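Local coordinates for major royal jelly protein 1 (Apis mellifera, PDB 5YYL) that is the most abundant protein of royal jelly, binds a sterol and probably serves as a nutrient in the food that nurse bees give to larvae, at residues N229-T241 with Y266-V278. Residues are numbered along the deposited sequence; the frame is centred on the assembly and turned at random.
Sequences NTFDYDPKFTKMT and YYSPVASTSLYYV
Thr-230 OG1 is gripped by two hydroxyls. It is hydrogen-bonded to Tyr-267 OH at 2.6 Å, and Ser-228 OG, just before the segment, is its other partner. The hydroxyl stands between the backbone N and the carbonyl carbon (chi1 64°), which turns it to the rim of the Tyr-267 ring. The same threonine lies over one face of Tyr-276, with CB 3.8 Å from the centroid of that ring. Ser-274 CB packs on the opposite face.

Phe-231 meets Tyr-267 as an offset edge-to-face pair. Its CE1 comes nearest to Tyr-267 OH and CZ, and the planes stand at 77°. Pro-269 CG lies against the carbonyl oxygens of both Thr-230 and Asp-232.

Further along, the main chains bond directly. Asp-234 N donates to Ala-271 O at 2.9 Å. Ala-271 centres an inverse gamma turn, and its CA makes a CA-H...O contact with Phe-237 O. The loop around Asp-234 is held from within by an Asx turn, in which OD1 accepts from Lys-236 N. Thr-273 CG2 sits over one face of Phe-237, 3.5 Å from the ring centroid. Lys-236 CB lies over the other face.

Segment 266-278 holds most of the beta hairpin of strands 264-269 and 275-279, in a four-stranded antiparallel sheet consistent with one blade of the family's beta-propeller. The loop that leads from strand 225-226 to strand 239-242 passes across this hairpin and its turn. Phe-231 also reaches Ile-253 on strand 253-258 and Tyr-295 on strand 295-298, the outermost strands of the sheet.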
loop_
_atom_site.group_PDB
_atom_site.type_symbol
_atom_site.label_atom_id
_atom_site.label_comp_id
_atom_site.label_asym_id
_atom_site.label_seq_id
_atom_site.Cartn_x
_atom_site.Cartn_y
_atom_site.Cartn_z
ATOM N N ASN A 229 -31.714 15.048 -50.122
ATOM C CA ASN A 229 -30.937 16.173 -50.661
ATOM C C ASN A 229 -29.874 16.629 -49.648
ATOM O O ASN A 229 -28.847 17.197 -50.033
ATOM C CB ASN A 229 -31.859 17.343 -51.088
ATOM C CG ASN A 229 -32.519 18.058 -49.903
ATOM O OD1 ASN A 229 -33.219 17.442 -49.091
ATOM N ND2 ASN A 229 -32.302 19.370 -49.812
ATOM N N THR A 230 -30.136 16.369 -48.360
ATOM C CA THR A 230 -29.165 16.560 -47.283
ATOM C C THR A 230 -27.963 15.615 -47.388
ATOM O O THR A 230 -26.887 15.956 -46.902
ATOM C CB THR A 230 -29.824 16.416 -45.890
ATOM O OG1 THR A 230 -30.306 15.084 -45.700
ATOM C CG2 THR A 230 -30.976 17.426 -45.730
ATOM N N PHE A 231 -28.150 14.448 -48.011
ATOM C CA PHE A 231 -27.044 13.514 -48.331
ATOM C C PHE A 231 -26.242 13.872 -49.595
ATOM O O PHE A 231 -25.208 13.238 -49.857
ATOM C CB PHE A 231 -27.552 12.070 -48.504
ATOM C CG PHE A 231 -28.308 11.518 -47.338
ATOM C CD1 PHE A 231 -28.419 12.182 -46.116
ATOM C CD2 PHE A 231 -28.902 10.284 -47.474
ATOM C CE1 PHE A 231 -29.149 11.627 -45.074
ATOM C CE2 PHE A 231 -29.630 9.722 -46.442
ATOM C CZ PHE A 231 -29.758 10.392 -45.237
ATOM N N ASP A 232 -26.711 14.835 -50.382
ATOM C CA ASP A 232 -26.095 15.144 -51.676
ATOM C C ASP A 232 -24.980 16.164 -51.522
ATOM O O ASP A 232 -25.017 17.000 -50.614
ATOM C CB ASP A 232 -27.130 15.678 -52.677
ATOM C CG ASP A 232 -28.168 14.638 -53.084
ATOM O OD1 ASP A 232 -29.260 15.074 -53.540
ATOM O OD2 ASP A 232 -27.900 13.410 -52.976
ATOM N N TYR A 233 -24.001 16.099 -52.430
ATOM C CA TYR A 233 -22.875 17.028 -52.424
ATOM C C TYR A 233 -23.319 18.377 -52.979
ATOM O O TYR A 233 -24.201 18.434 -53.837
ATOM C CB TYR A 233 -21.675 16.463 -53.208
ATOM C CG TYR A 233 -21.583 16.799 -54.686
ATOM C CD1 TYR A 233 -20.866 17.911 -55.120
ATOM C CD2 TYR A 233 -22.179 15.990 -55.651
ATOM C CE1 TYR A 233 -20.763 18.226 -56.467
ATOM C CE2 TYR A 233 -22.075 16.288 -57.011
ATOM C CZ TYR A 233 -21.364 17.416 -57.409
ATOM O OH TYR A 233 -21.233 17.756 -58.735
ATOM N N ASP A 234 -22.715 19.456 -52.478
ATOM C CA ASP A 234 -22.991 20.795 -52.962
ATOM C C ASP A 234 -21.803 21.243 -53.811
ATOM O O ASP A 234 -20.680 21.291 -53.306
ATOM C CB ASP A 234 -23.196 21.729 -51.778
ATOM C CG ASP A 234 -23.771 23.070 -52.175
ATOM O OD1 ASP A 234 -23.672 23.450 -53.366
ATOM O OD2 ASP A 234 -24.317 23.756 -51.280
ATOM N N PRO A 235 -22.036 21.573 -55.102
ATOM C CA PRO A 235 -20.930 22.031 -55.970
ATOM C C PRO A 235 -20.255 23.327 -55.503
ATOM O O PRO A 235 -19.055 23.521 -55.734
ATOM C CB PRO A 235 -21.609 22.240 -57.334
ATOM C CG PRO A 235 -22.870 21.437 -57.273
ATOM C CD PRO A 235 -23.308 21.491 -55.846
ATOM N N LYS A 236 -21.047 24.192 -54.866
ATOM C CA LYS A 236 -20.591 25.448 -54.247
ATOM C C LYS A 236 -19.368 25.288 -53.319
ATOM O O LYS A 236 -18.456 26.105 -53.383
ATOM C CB LYS A 236 -21.764 26.069 -53.468
ATOM C CG LYS A 236 -21.801 27.580 -53.344
ATOM C CD LYS A 236 -23.163 28.025 -52.785
ATOM C CE LYS A 236 -24.306 27.879 -53.797
ATOM N N PHE A 237 -19.359 24.243 -52.486
ATOM C CA PHE A 237 -18.283 23.989 -51.498
ATOM C C PHE A 237 -17.503 22.712 -51.803
ATOM O O PHE A 237 -17.203 21.926 -50.909
ATOM C CB PHE A 237 -18.864 23.929 -50.075
ATOM C CG PHE A 237 -19.824 25.034 -49.788
ATOM C CD1 PHE A 237 -19.369 26.340 -49.650
ATOM C CD2 PHE A 237 -21.191 24.783 -49.694
ATOM C CE1 PHE A 237 -20.256 27.378 -49.406
ATOM C CE2 PHE A 237 -22.087 25.817 -49.441
ATOM C CZ PHE A 237 -21.620 27.118 -49.296
ATOM N N THR A 238 -17.156 22.533 -53.074
ATOM C CA THR A 238 -16.401 21.360 -53.516
ATOM C C THR A 238 -14.872 21.579 -53.403
ATOM O O THR A 238 -14.122 20.622 -53.217
ATOM C CB THR A 238 -16.870 20.913 -54.927
ATOM O OG1 THR A 238 -16.609 19.511 -55.108
ATOM C CG2 THR A 238 -16.256 21.768 -56.054
ATOM N N LYS A 239 -14.437 22.839 -53.492
ATOM C CA LYS A 239 -13.031 23.229 -53.280
ATOM C C LYS A 239 -12.706 23.427 -51.794
ATOM O O LYS A 239 -13.342 24.244 -51.138
ATOM C CB LYS A 239 -12.735 24.534 -54.027
ATOM N N MET A 240 -11.716 22.696 -51.282
ATOM C CA MET A 240 -11.302 22.769 -49.872
ATOM C C MET A 240 -9.809 22.995 -49.821
ATOM O O MET A 240 -9.051 22.118 -50.232
ATOM C CB MET A 240 -11.647 21.470 -49.100
ATOM C CG MET A 240 -11.855 20.205 -49.907
ATOM S SD MET A 240 -12.787 19.052 -48.871
ATOM C CE MET A 240 -14.482 19.510 -49.269
ATOM N N THR A 241 -9.381 24.149 -49.299
ATOM C CA THR A 241 -7.957 24.486 -49.157
ATOM C C THR A 241 -7.417 24.201 -47.738
ATOM O O THR A 241 -7.920 24.766 -46.762
ATOM C CB THR A 241 -7.719 25.974 -49.507
ATOM O OG1 THR A 241 -8.415 26.274 -50.723
ATOM C CG2 THR A 241 -6.224 26.277 -49.654
ATOM N N TYR A 266 -25.735 12.969 -36.305
ATOM C CA TYR A 266 -25.254 14.168 -37.008
ATOM C C TYR A 266 -24.412 13.757 -38.200
ATOM O O TYR A 266 -23.753 12.727 -38.148
ATOM C CB TYR A 266 -24.442 15.070 -36.084
ATOM C CG TYR A 266 -25.254 15.627 -34.946
ATOM C CD1 TYR A 266 -25.976 16.810 -35.088
ATOM C CD2 TYR A 266 -25.296 14.975 -33.731
ATOM C CE1 TYR A 266 -26.738 17.317 -34.045
ATOM C CE2 TYR A 266 -26.031 15.471 -32.678
ATOM C CZ TYR A 266 -26.750 16.638 -32.833
ATOM O OH TYR A 266 -27.491 17.112 -31.779
ATOM N N TYR A 267 -24.451 14.559 -39.258
ATOM C CA TYR A 267 -23.710 14.297 -40.486
ATOM C C TYR A 267 -23.654 15.555 -41.341
ATOM O O TYR A 267 -24.257 16.563 -40.985
ATOM C CB TYR A 267 -24.360 13.172 -41.292
ATOM C CG TYR A 267 -25.729 13.520 -41.830
ATOM C CD1 TYR A 267 -25.893 13.997 -43.127
ATOM C CD2 TYR A 267 -26.872 13.374 -41.034
ATOM C CE1 TYR A 267 -27.156 14.311 -43.612
ATOM C CE2 TYR A 267 -28.135 13.683 -41.506
ATOM C CZ TYR A 267 -28.275 14.145 -42.790
ATOM O OH TYR A 267 -29.531 14.452 -43.265
ATOM N N SER A 268 -22.940 15.482 -42.459
ATOM C CA SER A 268 -22.995 16.513 -43.484
ATOM C C SER A 268 -22.344 16.016 -44.753
ATOM O O SER A 268 -21.475 15.162 -44.696
ATOM C CB SER A 268 -22.286 17.773 -43.021
ATOM O OG SER A 268 -20.949 17.513 -42.660
ATOM N N PRO A 269 -22.771 16.517 -45.916
ATOM C CA PRO A 269 -21.982 16.165 -47.106
ATOM C C PRO A 269 -20.581 16.796 -47.016
ATOM O O PRO A 269 -20.442 17.886 -46.425
ATOM C CB PRO A 269 -22.798 16.737 -48.279
ATOM C CG PRO A 269 -24.097 17.209 -47.717
ATOM C CD PRO A 269 -23.942 17.359 -46.241
ATOM N N VAL A 270 -19.574 16.105 -47.560
ATOM C CA VAL A 270 -18.172 16.560 -47.518
ATOM C C VAL A 270 -18.042 17.917 -48.196
ATOM O O VAL A 270 -17.466 18.841 -47.637
ATOM C CB VAL A 270 -17.212 15.552 -48.208
ATOM C CG1 VAL A 270 -15.799 16.117 -48.381
ATOM C CG2 VAL A 270 -17.160 14.238 -47.432
ATOM N N ALA A 271 -18.591 18.023 -49.396
ATOM C CA ALA A 271 -18.700 19.306 -50.051
ATOM C C ALA A 271 -19.976 19.973 -49.546
ATOM O O ALA A 271 -21.024 19.947 -50.187
ATOM C CB ALA A 271 -18.724 19.132 -51.554
ATOM N N SER A 272 -19.872 20.590 -48.378
ATOM C CA SER A 272 -20.977 21.372 -47.806
ATOM C C SER A 272 -20.427 22.144 -46.637
ATOM O O SER A 272 -19.368 21.799 -46.114
ATOM C CB SER A 272 -22.137 20.485 -47.332
ATOM O OG SER A 272 -21.966 20.102 -45.985
ATOM N N THR A 273 -21.146 23.177 -46.214
ATOM C CA THR A 273 -20.773 23.924 -45.007
ATOM C C THR A 273 -21.893 23.851 -43.970
ATOM O O THR A 273 -22.010 24.706 -43.108
ATOM C CB THR A 273 -20.382 25.376 -45.339
ATOM O OG1 THR A 273 -21.522 26.098 -45.792
ATOM C CG2 THR A 273 -19.263 25.404 -46.390
ATOM N N SER A 274 -22.684 22.782 -44.062
ATOM C CA SER A 274 -23.885 22.602 -43.276
ATOM C C SER A 274 -23.654 21.548 -42.181
ATOM O O SER A 274 -22.697 20.755 -42.265
ATOM C CB SER A 274 -25.001 22.138 -44.206
ATOM O OG SER A 274 -25.159 23.012 -45.321
ATOM N N LEU A 275 -24.525 21.556 -41.170
ATOM C CA LEU A 275 -24.571 20.504 -40.178
ATOM C C LEU A 275 -26.024 20.001 -40.069
ATOM O O LEU A 275 -26.876 20.659 -39.464
ATOM C CB LEU A 275 -24.035 21.012 -38.832
ATOM N N TYR A 276 -26.298 18.852 -40.682
ATOM C CA TYR A 276 -27.602 18.193 -40.630
ATOM C C TYR A 276 -27.629 17.143 -39.534
ATOM O O TYR A 276 -26.598 16.812 -38.967
ATOM C CB TYR A 276 -27.902 17.483 -41.952
ATOM C CG TYR A 276 -27.839 18.373 -43.160
ATOM C CD1 TYR A 276 -28.587 19.542 -43.219
ATOM C CD2 TYR A 276 -27.049 18.045 -44.260
ATOM C CE1 TYR A 276 -28.560 20.366 -44.339
ATOM C CE2 TYR A 276 -26.994 18.882 -45.370
ATOM C CZ TYR A 276 -27.771 20.022 -45.412
ATOM O OH TYR A 276 -27.706 20.825 -46.518
ATOM N N TYR A 277 -28.817 16.601 -39.267
ATOM C CA TYR A 277 -28.968 15.393 -38.467
ATOM C C TYR A 277 -30.314 14.714 -38.665
ATOM O O TYR A 277 -31.271 15.328 -39.110
ATOM C CB TYR A 277 -28.739 15.675 -36.980
ATOM C CG TYR A 277 -29.757 16.550 -36.267
ATOM C CD1 TYR A 277 -30.770 15.988 -35.500
ATOM C CD2 TYR A 277 -29.667 17.941 -36.309
ATOM C CE1 TYR A 277 -31.683 16.776 -34.822
ATOM C CE2 TYR A 277 -30.585 18.742 -35.639
ATOM C CZ TYR A 277 -31.588 18.146 -34.893
ATOM O OH TYR A 277 -32.507 18.906 -34.205
ATOM N N VAL A 278 -30.359 13.428 -38.317
ATOM C CA VAL A 278 -31.585 12.633 -38.317
ATOM C C VAL A 278 -31.725 11.982 -36.949
ATOM O O VAL A 278 -30.772 11.393 -36.461
ATOM C CB VAL A 278 -31.563 11.571 -39.433
ATOM C CG1 VAL A 278 -30.476 10.520 -39.252
ATOM C CG2 VAL A 278 -32.900 10.868 -39.551
#